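Local structure of actinorhodin polyketide putative beta-ketoacyl synthase 2 (Streptomyces coelicolor A3, 1TQY) at residues B[279-291]-B[314-326]. The protein is a chain length factor of the beta-ketoacyl synthase family, probably acting in assembly of the polyketide chain of the antibiotic actinorhodin. Sequence-based numbering, arbitrary orientation.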
ATOM      1  N   ALA B 279     -13.313 -19.810   5.734  1.00 40.08           N
ATOM      2  CA  ALA B 279     -12.498 -18.604   5.822  1.00 37.55           C
ATOM      3  C   ALA B 279     -11.064 -19.019   6.080  1.00 36.34           C
ATOM      4  O   ALA B 279     -10.806 -20.157   6.474  1.00 35.03           O
ATOM      5  CB  ALA B 279     -12.987 -17.714   6.953  1.00 37.19           C
ATOM      6  N   GLY B 280     -10.131 -18.096   5.862  1.00 33.60           N
ATOM      7  CA  GLY B 280      -8.725 -18.401   6.072  1.00 30.58           C
ATOM      8  C   GLY B 280      -8.131 -17.885   7.375  1.00 29.08           C
ATOM      9  O   GLY B 280      -6.912 -17.858   7.517  1.00 31.30           O
ATOM     10  N   LEU B 281      -8.972 -17.485   8.328  1.00 27.22           N
ATOM     11  CA  LEU B 281      -8.485 -16.972   9.609  1.00 26.37           C
ATOM     12  C   LEU B 281      -7.762 -18.051  10.412  1.00 26.93           C
ATOM     13  O   LEU B 281      -6.702 -17.801  11.012  1.00 25.95           O
ATOM     14  CB  LEU B 281      -9.643 -16.397  10.442  1.00 24.58           C
ATOM     15  CG  LEU B 281      -9.323 -15.856  11.849  1.00 24.61           C
ATOM     16  CD1 LEU B 281      -8.248 -14.785  11.734  1.00 26.25           C
ATOM     17  CD2 LEU B 281     -10.574 -15.271  12.506  1.00 24.33           C
ATOM     18  N   GLU B 282      -8.332 -19.252  10.437  1.00 26.12           N
ATOM     19  CA  GLU B 282      -7.717 -20.352  11.174  1.00 26.52           C
ATOM     20  C   GLU B 282      -6.327 -20.591  10.581  1.00 22.88           C
ATOM     21  O   GLU B 282      -5.339 -20.658  11.307  1.00 24.11           O
ATOM     22  CB  GLU B 282      -8.566 -21.629  11.063  1.00 28.16           C
ATOM     23  CG  GLU B 282      -8.011 -22.819  11.855  1.00 31.96           C
ATOM     24  CD  GLU B 282      -8.750 -24.124  11.558  1.00 36.21           C
ATOM     25  OE1 GLU B 282      -8.318 -25.182  12.065  1.00 38.09           O
ATOM     26  OE2 GLU B 282      -9.759 -24.085  10.820  1.00 38.64           O
ATOM     27  N   ARG B 283      -6.256 -20.696   9.259  1.00 21.28           N
ATOM     28  CA  ARG B 283      -4.974 -20.923   8.602  1.00 21.86           C
ATOM     29  C   ARG B 283      -3.936 -19.850   8.971  1.00 20.39           C
ATOM     30  O   ARG B 283      -2.788 -20.181   9.277  1.00 20.36           O
ATOM     31  CB  ARG B 283      -5.137 -20.993   7.076  1.00 22.97           C
ATOM     32  CG  ARG B 283      -3.813 -21.227   6.329  1.00 27.87           C
ATOM     33  CD  ARG B 283      -4.000 -21.674   4.872  1.00 31.05           C
ATOM     34  NE  ARG B 283      -4.471 -20.608   3.984  1.00 35.75           N
ATOM     35  CZ  ARG B 283      -5.747 -20.281   3.814  1.00 36.39           C
ATOM     36  NH1 ARG B 283      -6.693 -20.944   4.472  1.00 37.32           N
ATOM     37  NH2 ARG B 283      -6.073 -19.290   2.994  1.00 37.38           N
ATOM     38  N   ALA B 284      -4.333 -18.578   8.948  1.00 16.27           N
ATOM     39  CA  ALA B 284      -3.411 -17.498   9.293  1.00 18.54           C
ATOM     40  C   ALA B 284      -2.847 -17.712  10.695  1.00 20.23           C
ATOM     41  O   ALA B 284      -1.641 -17.590  10.922  1.00 22.43           O
ATOM     42  CB  ALA B 284      -4.127 -16.132   9.218  1.00 14.33           C
ATOM     43  N   ILE B 285      -3.722 -18.038  11.642  1.00 20.28           N
ATOM     44  CA  ILE B 285      -3.285 -18.269  13.009  1.00 22.19           C
ATOM     45  C   ILE B 285      -2.226 -19.365  13.090  1.00 23.52           C
ATOM     46  O   ILE B 285      -1.152 -19.165  13.664  1.00 22.80           O
ATOM     47  CB  ILE B 285      -4.441 -18.684  13.916  1.00 20.18           C
ATOM     48  CG1 ILE B 285      -5.450 -17.541  14.030  1.00 19.25           C
ATOM     49  CG2 ILE B 285      -3.883 -19.077  15.280  1.00 20.54           C
ATOM     50  CD1 ILE B 285      -6.756 -17.956  14.656  1.00 19.25           C
ATOM     51  N   ARG B 286      -2.525 -20.519  12.508  1.00 23.66           N
ATOM     52  CA  ARG B 286      -1.577 -21.629  12.550  1.00 25.31           C
ATOM     53  C   ARG B 286      -0.285 -21.308  11.810  1.00 25.55           C
ATOM     54  O   ARG B 286       0.782 -21.813  12.162  1.00 25.61           O
ATOM     55  CB  ARG B 286      -2.191 -22.893  11.954  1.00 25.37           C
ATOM     56  CG  ARG B 286      -3.358 -23.436  12.712  1.00 25.74           C
ATOM     57  CD  ARG B 286      -3.978 -24.612  11.973  1.00 25.87           C
ATOM     58  NE  ARG B 286      -5.140 -25.096  12.702  1.00 28.13           N
ATOM     59  CZ  ARG B 286      -5.077 -25.812  13.819  1.00 29.60           C
ATOM     60  NH1 ARG B 286      -3.898 -26.147  14.335  1.00 27.88           N
ATOM     61  NH2 ARG B 286      -6.198 -26.162  14.438  1.00 31.14           N
ATOM     62  N   LEU B 287      -0.383 -20.482  10.776  1.00 25.34           N
ATOM     63  CA  LEU B 287       0.800 -20.097  10.016  1.00 25.91           C
ATOM     64  C   LEU B 287       1.665 -19.215  10.911  1.00 25.37           C
ATOM     65  O   LEU B 287       2.875 -19.402  11.009  1.00 25.42           O
ATOM     66  CB  LEU B 287       0.402 -19.337   8.749  1.00 26.70           C
ATOM     67  CG  LEU B 287       0.618 -20.023   7.398  1.00 29.37           C
ATOM     68  CD1 LEU B 287       0.498 -21.526   7.522  1.00 29.68           C
ATOM     69  CD2 LEU B 287      -0.371 -19.459   6.384  1.00 26.23           C
ATOM     70  N   ALA B 288       1.028 -18.262  11.580  1.00 25.60           N
ATOM     71  CA  ALA B 288       1.745 -17.362  12.470  1.00 25.14           C
ATOM     72  C   ALA B 288       2.399 -18.129  13.621  1.00 25.69           C
ATOM     73  O   ALA B 288       3.525 -17.820  14.011  1.00 26.05           O
ATOM     74  CB  ALA B 288       0.794 -16.281  13.017  1.00 23.76           C
ATOM     75  N   LEU B 289       1.703 -19.117  14.174  1.00 26.14           N
ATOM     76  CA  LEU B 289       2.262 -19.901  15.279  1.00 26.70           C
ATOM     77  C   LEU B 289       3.483 -20.703  14.845  1.00 27.13           C
ATOM     78  O   LEU B 289       4.432 -20.849  15.615  1.00 28.46           O
ATOM     79  CB  LEU B 289       1.205 -20.845  15.852  1.00 25.71           C
ATOM     80  CG  LEU B 289       0.102 -20.200  16.687  1.00 26.28           C
ATOM     81  CD1 LEU B 289      -0.881 -21.275  17.133  1.00 26.82           C
ATOM     82  CD2 LEU B 289       0.708 -19.498  17.898  1.00 23.77           C
ATOM     83  N   ASN B 290       3.453 -21.222  13.619  1.00 27.56           N
ATOM     84  CA  ASN B 290       4.572 -22.004  13.081  1.00 31.00           C
ATOM     85  C   ASN B 290       5.803 -21.143  12.865  1.00 30.60           C
ATOM     86  O   ASN B 290       6.932 -21.557  13.135  1.00 30.16           O
ATOM     87  CB  ASN B 290       4.210 -22.626  11.733  1.00 34.67           C
ATOM     88  CG  ASN B 290       3.361 -23.858  11.869  1.00 39.63           C
ATOM     89  OD1 ASN B 290       3.694 -24.775  12.626  1.00 43.10           O
ATOM     90  ND2 ASN B 290       2.259 -23.902  11.125  1.00 42.23           N
ATOM     91  N   ASP B 291       5.565 -19.954  12.332  1.00 29.87           N
ATOM     92  CA  ASP B 291       6.623 -19.002  12.060  1.00 30.32           C
ATOM     93  C   ASP B 291       7.323 -18.703  13.384  1.00 29.92           C
ATOM     94  O   ASP B 291       8.543 -18.592  13.442  1.00 31.19           O
ATOM     95  CB  ASP B 291       6.001 -17.742  11.448  1.00 29.78           C
ATOM     96  CG  ASP B 291       7.029 -16.714  11.031  1.00 30.66           C
ATOM     97  OD1 ASP B 291       8.176 -17.100  10.726  1.00 30.90           O
ATOM     98  OD2 ASP B 291       6.674 -15.517  10.990  1.00 29.10           O
ATOM     99  N   ALA B 314     -19.054 -14.674  14.980  1.00 23.61           N
ATOM    100  CA  ALA B 314     -19.237 -16.115  14.974  1.00 24.14           C
ATOM    101  C   ALA B 314     -18.128 -16.779  14.179  1.00 24.02           C
ATOM    102  O   ALA B 314     -17.593 -17.812  14.597  1.00 26.31           O
ATOM    103  CB  ALA B 314     -20.597 -16.465  14.386  1.00 24.52           C
ATOM    104  N   ALA B 315     -17.775 -16.202  13.033  1.00 22.02           N
ATOM    105  CA  ALA B 315     -16.697 -16.774  12.227  1.00 23.97           C
ATOM    106  C   ALA B 315     -15.393 -16.753  13.021  1.00 23.67           C
ATOM    107  O   ALA B 315     -14.682 -17.752  13.089  1.00 22.70           O
ATOM    108  CB  ALA B 315     -16.517 -15.988  10.917  1.00 22.76           C
ATOM    109  N   GLU B 316     -15.078 -15.608  13.620  1.00 22.80           N
ATOM    110  CA  GLU B 316     -13.850 -15.500  14.398  1.00 23.97           C
ATOM    111  C   GLU B 316     -13.794 -16.412  15.619  1.00 23.33           C
ATOM    112  O   GLU B 316     -12.756 -17.015  15.898  1.00 20.97           O
ATOM    113  CB  GLU B 316     -13.611 -14.060  14.850  1.00 25.72           C
ATOM    114  CG  GLU B 316     -12.407 -13.949  15.780  1.00 27.96           C
ATOM    115  CD  GLU B 316     -11.912 -12.532  15.958  1.00 31.60           C
ATOM    116  OE1 GLU B 316     -12.744 -11.636  16.217  1.00 33.51           O
ATOM    117  OE2 GLU B 316     -10.684 -12.328  15.842  1.00 33.33           O
ATOM    118  N   ALA B 317     -14.898 -16.493  16.359  1.00 24.04           N
ATOM    119  CA  ALA B 317     -14.958 -17.335  17.551  1.00 24.04           C
ATOM    120  C   ALA B 317     -14.749 -18.790  17.153  1.00 24.83           C
ATOM    121  O   ALA B 317     -14.156 -19.577  17.886  1.00 24.17           O
ATOM    122  CB  ALA B 317     -16.306 -17.175  18.227  1.00 24.27           C
ATOM    123  N   ARG B 318     -15.237 -19.127  15.966  1.00 25.58           N
ATOM    124  CA  ARG B 318     -15.122 -20.478  15.451  1.00 27.29           C
ATOM    125  C   ARG B 318     -13.663 -20.784  15.078  1.00 26.00           C
ATOM    126  O   ARG B 318     -13.161 -21.868  15.377  1.00 25.51           O
ATOM    127  CB  ARG B 318     -16.073 -20.630  14.259  1.00 30.33           C
ATOM    128  CG  ARG B 318     -16.403 -22.045  13.847  1.00 34.97           C
ATOM    129  CD  ARG B 318     -17.777 -22.090  13.175  1.00 36.57           C
ATOM    130  NE  ARG B 318     -17.899 -21.145  12.069  1.00 38.79           N
ATOM    131  CZ  ARG B 318     -18.878 -20.250  11.936  1.00 39.20           C
ATOM    132  NH1 ARG B 318     -19.837 -20.162  12.845  1.00 39.35           N
ATOM    133  NH2 ARG B 318     -18.902 -19.437  10.886  1.00 39.32           N
ATOM    134  N   ALA B 319     -12.963 -19.831  14.462  1.00 23.91           N
ATOM    135  CA  ALA B 319     -11.572 -20.077  14.101  1.00 22.15           C
ATOM    136  C   ALA B 319     -10.724 -20.202  15.358  1.00 22.40           C
ATOM    137  O   ALA B 319      -9.872 -21.090  15.459  1.00 23.85           O
ATOM    138  CB  ALA B 319     -11.032 -18.958  13.203  1.00 22.26           C
ATOM    139  N   ILE B 320     -10.947 -19.317  16.322  1.00 22.09           N
ATOM    140  CA  ILE B 320     -10.189 -19.379  17.575  1.00 23.06           C
ATOM    141  C   ILE B 320     -10.449 -20.727  18.268  1.00 23.03           C
ATOM    142  O   ILE B 320      -9.517 -21.383  18.736  1.00 24.04           O
ATOM    143  CB  ILE B 320     -10.576 -18.211  18.521  1.00 22.79           C
ATOM    144  CG1 ILE B 320     -10.219 -16.877  17.856  1.00 23.20           C
ATOM    145  CG2 ILE B 320      -9.831 -18.337  19.851  1.00 23.12           C
ATOM    146  CD1 ILE B 320     -10.661 -15.652  18.626  1.00 23.68           C
ATOM    147  N   GLY B 321     -11.714 -21.146  18.313  1.00 23.92           N
ATOM    148  CA  GLY B 321     -12.054 -22.412  18.948  1.00 22.67           C
ATOM    149  C   GLY B 321     -11.369 -23.607  18.308  1.00 23.74           C
ATOM    150  O   GLY B 321     -10.915 -24.526  18.996  1.00 19.92           O
ATOM    151  N   ARG B 322     -11.294 -23.596  16.982  1.00 25.24           N
ATOM    152  CA  ARG B 322     -10.658 -24.682  16.254  1.00 26.81           C
ATOM    153  C   ARG B 322      -9.162 -24.783  16.530  1.00 26.19           C
ATOM    154  O   ARG B 322      -8.586 -25.869  16.473  1.00 25.97           O
ATOM    155  CB  ARG B 322     -10.921 -24.526  14.751  1.00 28.93           C
ATOM    156  CG  ARG B 322     -12.388 -24.707  14.418  1.00 32.92           C
ATOM    157  CD  ARG B 322     -12.739 -24.415  12.964  1.00 37.98           C
ATOM    158  NE  ARG B 322     -14.151 -24.719  12.722  1.00 42.53           N
ATOM    159  CZ  ARG B 322     -14.803 -24.462  11.594  1.00 44.96           C
ATOM    160  NH1 ARG B 322     -14.170 -23.889  10.579  1.00 46.76           N
ATOM    161  NH2 ARG B 322     -16.094 -24.760  11.496  1.00 47.19           N
ATOM    162  N   VAL B 323      -8.526 -23.665  16.851  1.00 24.55           N
ATOM    163  CA  VAL B 323      -7.094 -23.711  17.127  1.00 24.36           C
ATOM    164  C   VAL B 323      -6.776 -23.993  18.599  1.00 24.93           C
ATOM    165  O   VAL B 323      -5.937 -24.843  18.905  1.00 25.00           O
ATOM    166  CB  VAL B 323      -6.396 -22.395  16.701  1.00 24.65           C
ATOM    167  CG1 VAL B 323      -4.908 -22.439  17.059  1.00 22.28           C
ATOM    168  CG2 VAL B 323      -6.574 -22.184  15.211  1.00 22.52           C
ATOM    169  N   PHE B 324      -7.458 -23.303  19.503  1.00 23.59           N
ATOM    170  CA  PHE B 324      -7.210 -23.476  20.925  1.00 24.13           C
ATOM    171  C   PHE B 324      -8.303 -24.242  21.675  1.00 23.87           C
ATOM    172  O   PHE B 324      -8.188 -24.440  22.885  1.00 24.32           O
ATOM    173  CB  PHE B 324      -7.018 -22.100  21.575  1.00 23.49           C
ATOM    174  CG  PHE B 324      -6.041 -21.219  20.847  1.00 23.34           C
ATOM    175  CD1 PHE B 324      -4.669 -21.380  21.016  1.00 23.03           C
ATOM    176  CD2 PHE B 324      -6.495 -20.250  19.963  1.00 22.30           C
ATOM    177  CE1 PHE B 324      -3.759 -20.584  20.307  1.00 23.96           C
ATOM    178  CE2 PHE B 324      -5.597 -19.449  19.250  1.00 23.19           C
ATOM    179  CZ  PHE B 324      -4.227 -19.615  19.423  1.00 19.87           C
ATOM    180  N   GLY B 325      -9.352 -24.672  20.973  1.00 24.60           N
ATOM    181  CA  GLY B 325     -10.450 -25.385  21.626  1.00 23.44           C
ATOM    182  C   GLY B 325     -11.433 -24.372  22.177  1.00 25.12           C
ATOM    183  O   GLY B 325     -11.043 -23.243  22.477  1.00 25.57           O
ATOM    184  N   ARG B 326     -12.704 -24.732  22.311  1.00 24.12           N
ATOM    185  CA  ARG B 326     -13.669 -23.764  22.838  1.00 24.88           C
ATOM    186  C   ARG B 326     -13.338 -23.411  24.293  1.00 24.31           C
ATOM    187  O   ARG B 326     -12.978 -24.284  25.090  1.00 22.23           O
ATOM    188  CB  ARG B 326     -15.098 -24.303  22.663  1.00 27.13           C
ATOM    189  CG  ARG B 326     -15.541 -24.282  21.185  1.00 28.15           C
ATOM    190  CD  ARG B 326     -16.765 -25.150  20.914  1.00 26.84           C
ATOM    191  NE  ARG B 326     -17.925 -24.750  21.698  1.00 27.75           N
ATOM    192  CZ  ARG B 326     -18.729 -23.733  21.401  1.00 26.42           C
ATOM    193  NH1 ARG B 326     -18.515 -22.986  20.326  1.00 25.74           N
ATOM    194  NH2 ARG B 326     -19.762 -23.468  22.181  1.00 24.37           N
TER
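Val323 is the knob of a knobs-into-holes contact between two helices of the thiolase-like fold: it sits among Glu282, Ile285, Arg286 and Leu289. The axes of helices 281-291 and 314-324 approach to 9.0 Å and cross at -41°. The two methyls of Val323 share Ile285 CG2 as a neighbour. CG1, anti to the backbone N (chi1 177°), meets it at 3.9 Å and Leu289 CD1 tip to tip; CG2 lies 3.7 Å from Glu282 CG and over one face of the Arg286 guanidinium. That guanidinium is held by its own helix, since Arg286 NE donates to Glu282 OE1 at 3.2 Å in a salt bridge, 8° from the guanidinium plane. The nearest CA atoms across the pair are those of Glu282 and Ala319, 4.8 Å apart, consistent with the small side chain of Ala319, whose CB is 3.8 Å from Leu281 CD2. Val323 CG1 also lies over the centre of one face of the Phe324 ring, whose CZ touches Ile285 CG2 at 4.2 Å; Phe324 and Ile285 both reach Leu393 of strand 391-398. Glu282 OE2 stays 4.4 Å from Arg322 NH1, beyond salt-bridge range. Cohesion between the helices therefore rests mainly on apolar interlock, with the Glu282-Arg286 ion pair flanking it and any attraction from Arg322 probably modest.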